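Local coordinates for protein GH62 arabinofuranosidase (Podospora anserina, PDB 4N4B) that is an alpha-L-arabinofuranosidase of family GH62, removing terminal non-reducing arabinofuranoside residues and probably acting on the xylan of plant biomass, at residues H176-D181 with D249-P254; L229-A234 with G286-D291; P105-F110 with K114-V119; P50-I55 with H59-S64; S20-T25 with Y221-G226. All coordinates share one frame; numbering follows the deposited sequence.

Interaction 1. Residues H176-D181 with D249-P254; sequences HLFSSD and DSIRGP
Ile251 and His176 carry most of this buried contact, without a hydrogen bond across it. The CG2 methyl of Ile251 sits over one face of the His176 imidazole as a CH-pi contact, 3.6 Å from the ring centroid and 18° off its normal. CG1 lies beside the backbone N of Ile251 (chi1 -61°), which puts CG2 over the ring. Phe178 CE1 is 3.7 Å from Ile251 CG2, and Phe178 CZ lies 3.6 Å from Ile251 O, which sits at the ring edge, near its plane. The Arg252 guanidinium lies at the imidazole edge and turns a face to it, planes 67° apart, and is tied outside by a salt bridge to Glu190. Ile251 lies in a type I turn from Ser250 to Gly253, in which Ser250 OG accepts from Arg252 N, 3.0 Å, as an ST turn. With an alanine in place of His176, Ile251 CG2 would probably lose the face it rests on, leaving a gap between it and the Arg252 guanidinium. His176 and Phe178 belong to strand 174-180, flanked in its sheet by strands 164-170 and 185-192, and the turn links strands 241-248 and 256-257 of the next sheet.

Interaction 2. Residues L229-A234 with G286-D291; sequences LLLVEA and GEIIRD
Strand 228-235 and strand 286-288 face each other without backbone bonds, their nearest CA atoms, Leu231 CA and Glu287 CA, being 9.4 Å apart; Leu229, Leu231 and Ile288 bridge the distance with side chains. Ile288 is the common partner: its extended CG1 branch, chi2 near 180°, sends CD1 forward to meet methyls from both leucines. Leu229 CD2 lies 4.3 Å from Ile288 CD1, and Leu231 CD1 lies 4.4 Å from the same atom, a light, wholly apolar touch. Glu287 points to the other side of its strand, where a salt bridge joins its OE1 to Arg290 NH2 at 3.0 Å. The bond is nearly straight, 171° at the hydrogen, and the oxygen lies in the guanidinium plane, although the nitrogen meets OE1 on its syn side, 31° out of the carboxylate plane. Arg290 NH2 also donates to Val107 O. Glu233, farther along strand 228-235, accepts from the backbone N of His285, a calcium-binding residue, and forms a salt bridge with Arg241. Apolar side chains joining two neighbouring sheets without backbone bonds fit blade-to-blade packing in a beta-propeller, the Leu231 side chain lying about 10 Å from the bound calcium ion.

Interaction 3. Residues P105-F110 with K114-V119; sequences PQVFWF and KLWYLV
Gln106 O is gripped twice: Val119 N donates to it at 2.8 Å, a straight bond in the carbonyl plane, and Leu118 CA brings a weaker C-H to it at 3.3 Å. Gln106 N returns the bond to Val119 O, and Phe108 with Tyr117 forms the next hydrogen-bonded pair, Tyr117 N lying 2.9 Å from Phe108 O. The antiparallel hairpin closes with Phe110 N to Leu115 O. On one face two indoles meet edge-to-face, the edge of the Trp109 six-membered ring toward the face of the Trp116 five-membered ring, centroids 4.8 Å apart and planes at 63°. Trp109 has CG anti to its N (chi1 178°), which carries the indole across to the partner strand, one face over Leu115 N and CH2 against the Lys114 backbone. On the other face Tyr117 CB lies over the Phe108 ring, 4.1 Å from its centroid, and Phe110 CB packs 3.4 Å from Tyr117 CD1; Tyr117 OH is bonded to His113. Gln106 lies beside Val119, its amide oxygen bonded to Val168 N. Backbone bonds fix the register, and largely aromatic and aliphatic contacts pack both faces, the Trp109-Lys114 end being more open to solvent.

Interaction 4. Residues P50-I55 with H59-S64; sequences PTIILI and HHVFAS
A beta hairpin of strands 46-55 and 58-67 in one propeller blade pairs Thr51 with Phe62 and Ile53 with His60 through four backbone hydrogen bonds. Thr51 N reaches Phe62 O at 2.9 Å, and His60 N reaches Ile53 O at 2.9 Å, its donor tilted 23° from the carbonyl plane. Between these pairs, Ile52 and Val61 lie side by side, Ile52 CD1 3.7 Å from Val61 CG2. The same face carries His59, whose ring receives Leu54 CD1 over its centre, 3.7 Å from the centroid and 4° off the normal. Leu54 CG is anti to its N (chi1 179°), a turn that brings CD1 back over the imidazole; His59 ND1 is bonded to Phe78 O, and its ring stacks with Phe78. An alanine in place of this histidine would probably leave the Leu54 methyl without its aromatic seat and Phe78 O without this side-chain donor. On the opposite face Thr51 CG2 touches Phe62 CB at 3.6 Å, while Thr51 OG1 bonds Val107 N in the neighbouring blade. Strand 46-55 is the inner edge of an antiparallel four-stranded sheet, the usual blade of a beta-propeller, with the Thr51 side chain about 6 Å from the calcium ion and Pro50 near His285.

Interaction 5. Residues S20-T25 with Y221-G226; sequences SDLPTT and YSLPDG
Leu22 and Leu223 reach toward each other tip to tip, meeting through one methyl each, with Leu22 CD1 3.8 Å from Leu223 CD1. Both side chains set CG beside the backbone N and run extended beyond it, chi1 being -68° for Leu22 and -58° for Leu223, which points CD1 of each toward the other. No hydrogen bond joins the two segments. At the exposed side of the contact, Asp225 bends its carboxylate toward Ser20, where OD2 stops 3.8 Å from Ser20 N, not a hydrogen bond; its other oxygen, OD1, accepts from Lys227 N. The carboxylates of Asp21 and Asp225 stay apart, OD2 of Asp21 being 6.5 Å from OD2 of Asp225, too far for direct contact between these like charges. Leu223 opens a type I turn that ends at Gly226, closed by Gly226 N to Leu223 O at 3.0 Å; positive phi at Gly226 favours a glycine there. Leu22 lies in the loop before strand 28-30 and also packs on Leu229 of strand 228-235. Its partner Leu223 follows strand 216-222, and the turn carries the chain on into 228-235, so the leucine pair lays the N-terminal loop over the outer end of this hairpin.

Interactions 3 and 4 are hairpins within single blades, held by regular backbone bonds, whereas interactions 1, 2 and 5 join parts distant in sequence mainly through side chains, with no hydrogen bond between their segments. Interaction 2, its centre about 6 Å from the centre of the chain, is the deepest; interaction 5, its centre about 19 Å from that point, is the most exposed, and interaction 1 is buried apart from its arginine. Polar links tie the inner three together: Arg290 bonds Val107 of interaction 3 and Leu54 of interaction 4, and Thr51 OG1 meets Val107 N. Interactions 2 and 5 share the hairpin of strands 216-222 and 228-235, with Tyr221 hydrogen-bonding both Leu229 and Ile288.

Interaction 1. Residues H176-D181 with D249-P254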
# COMPACT_ATOMS: atom_id res chain seq x y z
N HIS A 176 -7.69 -13.27 2.12
CA HIS A 176 -8.65 -12.18 1.86
C HIS A 176 -8.02 -11.14 0.92
O HIS A 176 -6.79 -10.89 1.01
CB HIS A 176 -8.97 -11.49 3.18
CG HIS A 176 -9.60 -12.41 4.20
ND1 HIS A 176 -8.93 -13.28 5.05
CD2 HIS A 176 -10.92 -12.50 4.40
CE1 HIS A 176 -9.93 -13.90 5.75
NE2 HIS A 176 -11.09 -13.40 5.42
N LEU A 177 -8.83 -10.61 0.06
CA LEU A 177 -8.45 -9.63 -0.94
C LEU A 177 -9.33 -8.43 -0.78
O LEU A 177 -10.55 -8.46 -1.01
CB LEU A 177 -8.59 -10.17 -2.33
CG LEU A 177 -8.38 -9.25 -3.57
CD1 LEU A 177 -6.97 -8.67 -3.49
CD2 LEU A 177 -8.66 -9.96 -4.84
N PHE A 178 -8.69 -7.33 -0.38
CA PHE A 178 -9.31 -6.03 -0.14
C PHE A 178 -9.12 -5.12 -1.34
O PHE A 178 -8.08 -5.23 -2.05
CB PHE A 178 -8.78 -5.35 1.06
CG PHE A 178 -9.13 -6.01 2.35
CD1 PHE A 178 -8.43 -7.08 2.85
CD2 PHE A 178 -10.18 -5.47 3.12
CE1 PHE A 178 -8.79 -7.59 4.14
CE2 PHE A 178 -10.52 -6.01 4.36
CZ PHE A 178 -9.86 -7.11 4.80
N SER A 179 -10.03 -4.21 -1.63
CA SER A 179 -9.91 -3.24 -2.71
C SER A 179 -10.84 -2.10 -2.49
O SER A 179 -11.74 -2.15 -1.61
CB SER A 179 -10.17 -3.90 -4.05
OG SER A 179 -11.55 -4.34 -4.21
N SER A 180 -10.61 -0.98 -3.12
CA SER A 180 -11.37 0.25 -2.94
C SER A 180 -11.90 0.65 -4.31
O SER A 180 -11.56 0.23 -5.37
CB SER A 180 -10.43 1.38 -2.48
OG SER A 180 -9.92 1.14 -1.18
N ASP A 181 -12.90 1.55 -4.24
CA ASP A 181 -13.53 2.13 -5.45
C ASP A 181 -13.41 3.63 -5.63
O ASP A 181 -13.98 4.16 -6.53
CB ASP A 181 -15.01 1.72 -5.63
CG ASP A 181 -15.91 2.11 -4.47
OD1 ASP A 181 -15.50 2.83 -3.58
OD2 ASP A 181 -17.04 1.67 -4.51
N ASP A 249 -10.49 -8.09 15.81
CA ASP A 249 -10.12 -9.45 16.16
C ASP A 249 -10.15 -10.39 14.99
O ASP A 249 -9.67 -11.46 15.11
CB ASP A 249 -11.09 -10.00 17.18
CG ASP A 249 -10.97 -9.33 18.50
OD1 ASP A 249 -9.91 -8.93 18.91
OD2 ASP A 249 -12.01 -9.23 19.09
N SER A 250 -10.76 -9.97 13.90
CA SER A 250 -10.83 -10.79 12.69
C SER A 250 -10.57 -9.92 11.45
O SER A 250 -10.90 -8.80 11.46
CB SER A 250 -12.21 -11.46 12.54
OG SER A 250 -12.42 -12.03 11.31
N ILE A 251 -9.98 -10.52 10.44
CA ILE A 251 -9.83 -9.89 9.13
C ILE A 251 -11.20 -9.45 8.57
O ILE A 251 -11.29 -8.53 7.83
CB ILE A 251 -9.05 -10.79 8.15
CG1 ILE A 251 -7.65 -11.02 8.71
CG2 ILE A 251 -8.99 -10.15 6.77
CD1 ILE A 251 -6.90 -12.14 8.08
N ARG A 252 -12.24 -10.15 8.97
CA ARG A 252 -13.57 -9.89 8.56
C ARG A 252 -14.27 -8.78 9.33
O ARG A 252 -15.42 -8.46 8.96
CB ARG A 252 -14.46 -11.18 8.60
CG ARG A 252 -13.89 -12.34 7.89
CD ARG A 252 -14.95 -13.48 7.70
NE ARG A 252 -14.34 -14.61 7.00
CZ ARG A 252 -13.52 -15.48 7.60
NH1 ARG A 252 -13.27 -15.38 8.93
NH2 ARG A 252 -12.90 -16.40 6.90
N GLY A 253 -13.60 -8.18 10.30
CA GLY A 253 -14.23 -7.20 11.14
C GLY A 253 -15.03 -7.92 12.25
O GLY A 253 -14.97 -9.14 12.32
N PRO A 254 -15.75 -7.16 13.09
CA PRO A 254 -15.97 -5.74 12.88
C PRO A 254 -14.73 -4.94 13.32
O PRO A 254 -14.01 -5.32 14.16
CB PRO A 254 -17.18 -5.40 13.85
CG PRO A 254 -17.11 -6.44 14.89
CD PRO A 254 -16.57 -7.72 14.21

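Interaction 2. Residues L229-A234 with G286-D291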
# COMPACT_ATOMS: atom_id res chain seq x y z
N LEU A 229 -4.87 -4.74 12.17
CA LEU A 229 -4.81 -3.23 12.00
C LEU A 229 -5.23 -2.91 10.56
O LEU A 229 -4.59 -3.45 9.64
CB LEU A 229 -3.39 -2.74 12.29
CG LEU A 229 -3.09 -1.26 12.08
CD1 LEU A 229 -3.94 -0.42 13.00
CD2 LEU A 229 -1.57 -1.00 12.14
N LEU A 230 -6.15 -2.01 10.41
CA LEU A 230 -6.61 -1.53 9.12
C LEU A 230 -6.24 -0.07 9.09
O LEU A 230 -6.57 0.75 9.95
CB LEU A 230 -8.15 -1.66 9.02
CG LEU A 230 -8.80 -0.93 7.84
CD1 LEU A 230 -8.42 -1.57 6.54
CD2 LEU A 230 -10.30 -1.00 7.96
N LEU A 231 -5.57 0.30 7.99
CA LEU A 231 -5.27 1.71 7.59
C LEU A 231 -5.93 2.00 6.27
O LEU A 231 -5.92 1.20 5.32
CB LEU A 231 -3.74 1.86 7.37
CG LEU A 231 -2.84 1.40 8.51
CD1 LEU A 231 -1.39 1.61 8.11
CD2 LEU A 231 -3.15 2.06 9.83
N VAL A 232 -6.57 3.18 6.17
CA VAL A 232 -7.13 3.69 4.94
C VAL A 232 -6.83 5.16 4.78
O VAL A 232 -6.85 5.90 5.73
CB VAL A 232 -8.71 3.43 4.93
CG1 VAL A 232 -9.22 3.85 3.56
CG2 VAL A 232 -9.02 1.93 5.12
N GLU A 233 -6.50 5.54 3.52
CA GLU A 233 -6.22 6.94 3.20
C GLU A 233 -7.55 7.68 3.01
O GLU A 233 -8.49 7.18 2.39
CB GLU A 233 -5.35 6.97 1.95
CG GLU A 233 -4.86 8.39 1.61
CD GLU A 233 -3.96 8.48 0.42
OE1 GLU A 233 -3.38 7.45 -0.01
OE2 GLU A 233 -3.82 9.62 -0.13
N ALA A 234 -7.50 8.92 3.49
CA ALA A 234 -8.61 9.84 3.42
C ALA A 234 -8.16 11.21 2.89
O ALA A 234 -6.95 11.48 2.79
CB ALA A 234 -9.20 9.96 4.81
N GLY A 286 1.11 4.52 1.33
CA GLY A 286 2.35 3.93 1.79
C GLY A 286 2.18 2.54 2.38
O GLY A 286 1.19 1.93 2.24
N GLU A 287 3.21 2.11 3.09
CA GLU A 287 3.23 0.76 3.70
C GLU A 287 4.19 0.76 4.87
O GLU A 287 5.22 1.40 4.82
CB GLU A 287 3.62 -0.33 2.72
CG GLU A 287 2.49 -1.25 2.22
CD GLU A 287 2.94 -2.47 1.44
OE1 GLU A 287 3.98 -3.08 1.90
OE2 GLU A 287 2.35 -2.77 0.39
N ILE A 288 3.84 -0.04 5.91
CA ILE A 288 4.76 -0.30 7.02
C ILE A 288 5.91 -1.22 6.57
O ILE A 288 5.65 -2.23 5.87
CB ILE A 288 3.96 -0.88 8.20
CG1 ILE A 288 2.93 0.11 8.74
CG2 ILE A 288 4.94 -1.40 9.31
CD1 ILE A 288 2.08 -0.37 9.93
N ILE A 289 7.10 -0.91 6.99
CA ILE A 289 8.19 -1.78 6.66
C ILE A 289 8.03 -3.12 7.38
O ILE A 289 8.02 -3.19 8.53
CB ILE A 289 9.54 -1.15 7.02
CG1 ILE A 289 9.76 0.18 6.28
CG2 ILE A 289 10.64 -2.10 6.61
CD1 ILE A 289 11.11 0.80 6.56
N ARG A 290 7.87 -4.17 6.62
CA ARG A 290 7.76 -5.50 7.19
C ARG A 290 9.13 -6.16 7.19
O ARG A 290 9.78 -6.29 6.25
CB ARG A 290 6.75 -6.35 6.40
CG ARG A 290 5.31 -6.01 6.71
CD ARG A 290 4.38 -6.62 5.67
NE ARG A 290 4.41 -6.01 4.34
CZ ARG A 290 4.58 -6.65 3.21
NH1 ARG A 290 4.80 -7.94 3.15
NH2 ARG A 290 4.58 -5.98 2.08
N ASP A 291 9.50 -6.55 8.38
CA ASP A 291 10.72 -7.30 8.57
C ASP A 291 10.35 -8.69 9.14
O ASP A 291 9.25 -9.12 9.06
CB ASP A 291 11.72 -6.52 9.36
CG ASP A 291 11.20 -6.06 10.73
OD1 ASP A 291 10.28 -6.67 11.24
OD2 ASP A 291 11.66 -5.02 11.22

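Interaction 3. Residues P105-F110 with K114-V119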
# COMPACT_ATOMS: atom_id res chain seq x y z
N PRO A 105 1.42 -1.71 -6.10
CA PRO A 105 1.84 -3.06 -5.79
C PRO A 105 1.86 -3.38 -4.31
O PRO A 105 1.98 -2.51 -3.42
CB PRO A 105 3.20 -3.13 -6.37
CG PRO A 105 3.76 -1.77 -6.13
CD PRO A 105 2.60 -0.80 -6.31
N GLN A 106 1.82 -4.70 -4.03
CA GLN A 106 1.96 -5.29 -2.69
C GLN A 106 2.79 -6.56 -2.88
O GLN A 106 2.42 -7.41 -3.66
CB GLN A 106 0.64 -5.63 -2.01
CG GLN A 106 0.76 -6.22 -0.65
CD GLN A 106 -0.44 -7.06 -0.26
OE1 GLN A 106 -1.15 -7.62 -1.11
NE2 GLN A 106 -0.59 -7.23 1.04
N VAL A 107 3.90 -6.66 -2.12
CA VAL A 107 4.74 -7.86 -2.18
C VAL A 107 4.71 -8.67 -0.91
O VAL A 107 4.78 -8.13 0.16
CB VAL A 107 6.19 -7.50 -2.58
CG1 VAL A 107 6.95 -6.77 -1.51
CG2 VAL A 107 6.98 -8.73 -3.06
N PHE A 108 4.70 -9.99 -1.06
CA PHE A 108 4.83 -10.93 0.08
C PHE A 108 5.25 -12.27 -0.44
O PHE A 108 5.03 -12.64 -1.59
CB PHE A 108 3.49 -11.01 0.88
CG PHE A 108 2.33 -11.44 0.08
CD1 PHE A 108 1.93 -12.75 -0.07
CD2 PHE A 108 1.53 -10.47 -0.54
CE1 PHE A 108 0.84 -13.11 -0.84
CE2 PHE A 108 0.47 -10.82 -1.35
CZ PHE A 108 0.14 -12.14 -1.50
N TRP A 109 5.85 -13.03 0.48
CA TRP A 109 6.18 -14.47 0.21
C TRP A 109 4.96 -15.31 0.50
O TRP A 109 4.40 -15.21 1.58
CB TRP A 109 7.33 -14.86 1.15
CG TRP A 109 7.79 -16.30 1.07
CD1 TRP A 109 7.61 -17.20 2.09
CD2 TRP A 109 8.47 -16.92 0.03
NE1 TRP A 109 8.21 -18.35 1.72
CE2 TRP A 109 8.75 -18.27 0.49
CE3 TRP A 109 8.96 -16.52 -1.18
CZ2 TRP A 109 9.54 -19.12 -0.26
CZ3 TRP A 109 9.70 -17.41 -1.97
CH2 TRP A 109 9.93 -18.74 -1.49
N PHE A 110 4.55 -16.14 -0.45
CA PHE A 110 3.39 -17.03 -0.18
C PHE A 110 3.98 -18.42 0.09
O PHE A 110 4.40 -19.16 -0.84
CB PHE A 110 2.45 -17.03 -1.34
CG PHE A 110 1.19 -17.80 -1.05
CD1 PHE A 110 0.29 -17.37 -0.14
CD2 PHE A 110 0.90 -19.00 -1.75
CE1 PHE A 110 -0.86 -18.08 0.16
CE2 PHE A 110 -0.22 -19.70 -1.46
CZ PHE A 110 -1.08 -19.30 -0.48
N LYS A 114 6.03 -21.41 -2.18
CA LYS A 114 7.39 -20.99 -2.22
C LYS A 114 7.71 -20.09 -3.42
O LYS A 114 8.56 -20.18 -4.24
CB LYS A 114 8.35 -22.21 -2.27
CG LYS A 114 8.27 -22.95 -0.95
CD LYS A 114 9.22 -24.13 -1.15
CE LYS A 114 8.90 -25.36 -0.29
NZ LYS A 114 8.89 -25.04 1.16
N LEU A 115 6.83 -19.05 -3.52
CA LEU A 115 6.90 -18.00 -4.55
C LEU A 115 6.54 -16.69 -3.87
O LEU A 115 5.72 -16.58 -2.96
CB LEU A 115 5.88 -18.20 -5.64
CG LEU A 115 6.07 -19.35 -6.63
CD1 LEU A 115 4.83 -19.52 -7.50
CD2 LEU A 115 7.34 -19.22 -7.44
N TRP A 116 7.27 -15.65 -4.36
CA TRP A 116 6.81 -14.30 -4.04
C TRP A 116 5.64 -13.98 -4.97
O TRP A 116 5.66 -14.29 -6.15
CB TRP A 116 7.94 -13.32 -4.36
CG TRP A 116 9.21 -13.52 -3.54
CD1 TRP A 116 10.27 -14.26 -3.90
CD2 TRP A 116 9.46 -12.99 -2.23
NE1 TRP A 116 11.20 -14.22 -2.88
CE2 TRP A 116 10.75 -13.47 -1.83
CE3 TRP A 116 8.75 -12.20 -1.35
CZ2 TRP A 116 11.30 -13.13 -0.57
CZ3 TRP A 116 9.29 -11.91 -0.16
CH2 TRP A 116 10.54 -12.40 0.24
N TYR A 117 4.72 -13.26 -4.39
CA TYR A 117 3.55 -12.65 -5.07
C TYR A 117 3.70 -11.15 -5.10
O TYR A 117 4.06 -10.57 -4.07
CB TYR A 117 2.21 -13.06 -4.42
CG TYR A 117 1.73 -14.46 -4.86
CD1 TYR A 117 2.43 -15.61 -4.48
CD2 TYR A 117 0.61 -14.62 -5.67
CE1 TYR A 117 2.02 -16.85 -4.92
CE2 TYR A 117 0.20 -15.88 -6.13
CZ TYR A 117 0.92 -16.97 -5.74
OH TYR A 117 0.49 -18.25 -6.16
N LEU A 118 3.33 -10.56 -6.22
CA LEU A 118 3.14 -9.13 -6.38
C LEU A 118 1.70 -8.90 -6.83
O LEU A 118 1.34 -9.35 -7.87
CB LEU A 118 4.16 -8.62 -7.37
CG LEU A 118 4.35 -7.04 -7.41
CD1 LEU A 118 5.10 -6.63 -6.16
CD2 LEU A 118 5.07 -6.65 -8.68
N VAL A 119 0.94 -8.26 -5.92
CA VAL A 119 -0.48 -7.96 -6.16
C VAL A 119 -0.56 -6.53 -6.58
O VAL A 119 0.11 -5.66 -6.02
CB VAL A 119 -1.24 -8.24 -4.88
CG1 VAL A 119 -2.69 -7.77 -4.89
CG2 VAL A 119 -1.22 -9.79 -4.61

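Interaction 4. Residues P50-I55 with H59-S64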
# COMPACT_ATOMS: atom_id res chain seq x y z
N PRO A 50 4.21 2.86 -2.46
CA PRO A 50 5.21 1.75 -2.25
C PRO A 50 4.71 0.59 -1.44
O PRO A 50 3.85 0.71 -0.56
CB PRO A 50 6.31 2.45 -1.52
CG PRO A 50 5.63 3.58 -0.77
CD PRO A 50 4.64 4.09 -1.78
N THR A 51 5.29 -0.55 -1.78
CA THR A 51 5.30 -1.76 -0.87
C THR A 51 6.73 -1.98 -0.54
O THR A 51 7.64 -1.86 -1.36
CB THR A 51 4.65 -2.94 -1.61
OG1 THR A 51 4.62 -4.09 -0.72
CG2 THR A 51 5.32 -3.38 -2.84
N ILE A 52 6.98 -2.33 0.74
CA ILE A 52 8.38 -2.44 1.23
C ILE A 52 8.51 -3.52 2.27
O ILE A 52 7.77 -3.58 3.25
CB ILE A 52 8.83 -1.06 1.78
CG1 ILE A 52 10.24 -1.17 2.31
CG2 ILE A 52 7.87 -0.49 2.78
CD1 ILE A 52 10.91 0.16 2.55
N ILE A 53 9.57 -4.27 2.10
CA ILE A 53 10.01 -5.33 3.04
C ILE A 53 11.48 -5.18 3.24
O ILE A 53 12.19 -4.57 2.53
CB ILE A 53 9.57 -6.75 2.61
CG1 ILE A 53 10.30 -7.14 1.39
CG2 ILE A 53 8.09 -6.89 2.47
CD1 ILE A 53 10.10 -8.60 0.98
N LEU A 54 11.90 -5.75 4.39
CA LEU A 54 13.28 -5.70 4.89
C LEU A 54 13.71 -7.12 5.18
O LEU A 54 13.08 -7.82 5.91
CB LEU A 54 13.38 -4.81 6.12
CG LEU A 54 14.74 -4.66 6.78
CD1 LEU A 54 15.75 -4.14 5.84
CD2 LEU A 54 14.65 -3.76 7.99
N ILE A 55 14.78 -7.53 4.53
CA ILE A 55 15.33 -8.93 4.69
C ILE A 55 16.82 -8.74 5.06
O ILE A 55 17.63 -8.33 4.27
CB ILE A 55 15.23 -9.71 3.43
CG1 ILE A 55 13.75 -9.78 2.92
CG2 ILE A 55 15.80 -11.13 3.64
CD1 ILE A 55 13.59 -10.44 1.58
N HIS A 59 16.45 -3.58 2.14
CA HIS A 59 15.06 -3.21 1.79
C HIS A 59 14.81 -3.49 0.34
O HIS A 59 15.62 -3.26 -0.53
CB HIS A 59 14.87 -1.68 1.96
CG HIS A 59 15.00 -1.20 3.36
ND1 HIS A 59 16.24 -0.80 3.87
CD2 HIS A 59 14.12 -1.01 4.42
CE1 HIS A 59 16.09 -0.38 5.12
NE2 HIS A 59 14.83 -0.50 5.49
N HIS A 60 13.62 -4.01 0.07
CA HIS A 60 13.11 -4.26 -1.25
C HIS A 60 11.81 -3.46 -1.41
O HIS A 60 10.89 -3.64 -0.59
CB HIS A 60 12.76 -5.80 -1.40
CG HIS A 60 14.00 -6.66 -1.35
ND1 HIS A 60 14.54 -7.22 -0.22
CD2 HIS A 60 14.74 -6.98 -2.38
CE1 HIS A 60 15.62 -7.93 -0.61
NE2 HIS A 60 15.77 -7.76 -1.91
N VAL A 61 11.78 -2.63 -2.45
CA VAL A 61 10.61 -1.75 -2.71
C VAL A 61 10.13 -1.97 -4.03
O VAL A 61 10.82 -2.00 -5.05
CB VAL A 61 10.99 -0.28 -2.47
CG1 VAL A 61 9.76 0.62 -2.64
CG2 VAL A 61 11.57 -0.07 -1.10
N PHE A 62 8.75 -1.99 -4.15
CA PHE A 62 8.08 -1.85 -5.44
C PHE A 62 7.16 -0.64 -5.35
O PHE A 62 6.57 -0.39 -4.33
CB PHE A 62 7.26 -3.11 -5.86
CG PHE A 62 8.11 -4.35 -5.89
CD1 PHE A 62 8.48 -5.05 -4.72
CD2 PHE A 62 8.48 -4.85 -7.09
CE1 PHE A 62 9.30 -6.19 -4.86
CE2 PHE A 62 9.25 -6.03 -7.19
CZ PHE A 62 9.61 -6.69 -6.05
N ALA A 63 7.08 0.08 -6.49
CA ALA A 63 6.30 1.31 -6.47
C ALA A 63 5.67 1.49 -7.84
O ALA A 63 6.06 0.92 -8.85
CB ALA A 63 7.19 2.49 -6.09
N SER A 64 4.58 2.31 -7.85
CA SER A 64 4.00 2.82 -9.09
C SER A 64 4.94 3.89 -9.72
O SER A 64 5.44 4.74 -8.98
CB SER A 64 2.63 3.45 -8.96
OG SER A 64 1.74 2.63 -8.20

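Interaction 5. Residues S20-T25 with Y221-G226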
# COMPACT_ATOMS: atom_id res chain seq x y z
N SER A 20 -3.00 -4.20 22.92
CA SER A 20 -2.23 -3.57 24.00
C SER A 20 -0.99 -2.85 23.51
O SER A 20 -0.54 -1.90 24.13
CB SER A 20 -1.85 -4.60 25.12
OG SER A 20 -0.63 -4.26 25.79
N ASP A 21 -0.41 -3.28 22.41
CA ASP A 21 0.87 -2.67 22.06
C ASP A 21 0.74 -1.59 20.98
O ASP A 21 1.77 -1.26 20.38
CB ASP A 21 1.82 -3.76 21.63
CG ASP A 21 2.40 -4.52 22.84
OD1 ASP A 21 2.42 -4.00 23.97
OD2 ASP A 21 2.88 -5.61 22.64
N LEU A 22 -0.44 -1.07 20.80
CA LEU A 22 -0.68 0.09 19.91
C LEU A 22 -1.20 1.21 20.72
O LEU A 22 -2.15 1.01 21.49
CB LEU A 22 -1.71 -0.20 18.85
CG LEU A 22 -1.30 -1.22 17.79
CD1 LEU A 22 -2.41 -1.42 16.72
CD2 LEU A 22 -0.06 -0.91 17.04
N PRO A 23 -0.64 2.46 20.52
CA PRO A 23 -1.24 3.62 21.20
C PRO A 23 -2.54 3.99 20.51
O PRO A 23 -2.77 3.75 19.29
CB PRO A 23 -0.09 4.65 21.08
CG PRO A 23 0.49 4.33 19.70
CD PRO A 23 0.42 2.83 19.57
N THR A 24 -3.41 4.69 21.23
CA THR A 24 -4.56 5.33 20.64
C THR A 24 -4.24 6.71 19.96
O THR A 24 -4.97 7.11 19.04
CB THR A 24 -5.71 5.45 21.65
OG1 THR A 24 -5.28 6.28 22.71
CG2 THR A 24 -6.01 4.10 22.24
N THR A 25 -3.15 7.39 20.38
CA THR A 25 -2.63 8.61 19.65
C THR A 25 -1.23 8.27 19.13
O THR A 25 -0.44 7.50 19.66
CB THR A 25 -2.56 9.87 20.53
OG1 THR A 25 -1.35 9.89 21.34
CG2 THR A 25 -3.85 10.13 21.27
N TYR A 221 -2.95 -5.42 8.34
CA TYR A 221 -1.83 -6.12 8.95
C TYR A 221 -2.27 -6.99 10.12
O TYR A 221 -3.23 -6.66 10.79
CB TYR A 221 -0.82 -5.12 9.45
CG TYR A 221 -0.16 -4.25 8.42
CD1 TYR A 221 0.70 -4.83 7.55
CD2 TYR A 221 -0.44 -2.90 8.33
CE1 TYR A 221 1.33 -4.13 6.56
CE2 TYR A 221 0.23 -2.13 7.32
CZ TYR A 221 1.10 -2.76 6.48
OH TYR A 221 1.77 -2.04 5.50
N SER A 222 -1.50 -8.02 10.35
CA SER A 222 -1.64 -8.77 11.59
C SER A 222 -0.63 -8.29 12.60
O SER A 222 0.42 -7.74 12.33
CB SER A 222 -1.45 -10.26 11.35
OG SER A 222 -0.18 -10.63 10.91
N LEU A 223 -1.06 -8.45 13.90
CA LEU A 223 -0.30 -8.00 15.06
C LEU A 223 0.16 -9.20 15.88
O LEU A 223 -0.52 -10.23 15.85
CB LEU A 223 -1.13 -7.07 15.88
CG LEU A 223 -1.68 -5.75 15.18
CD1 LEU A 223 -2.74 -5.10 16.03
CD2 LEU A 223 -0.50 -4.86 14.99
N PRO A 224 1.25 -9.09 16.57
CA PRO A 224 1.73 -10.25 17.40
C PRO A 224 0.68 -10.67 18.44
O PRO A 224 0.73 -11.92 18.75
CB PRO A 224 2.99 -9.70 18.09
CG PRO A 224 3.39 -8.47 17.24
CD PRO A 224 2.16 -7.95 16.65
N ASP A 225 -0.21 -9.86 18.94
CA ASP A 225 -1.24 -10.34 19.84
C ASP A 225 -2.41 -11.02 19.20
O ASP A 225 -3.36 -11.42 19.88
CB ASP A 225 -1.69 -9.21 20.76
CG ASP A 225 -2.53 -8.13 20.00
OD1 ASP A 225 -2.70 -8.19 18.80
OD2 ASP A 225 -3.13 -7.32 20.68
N GLY A 226 -2.44 -11.23 17.87
CA GLY A 226 -3.45 -11.92 17.11
C GLY A 226 -4.61 -11.02 16.61
O GLY A 226 -5.59 -11.54 16.05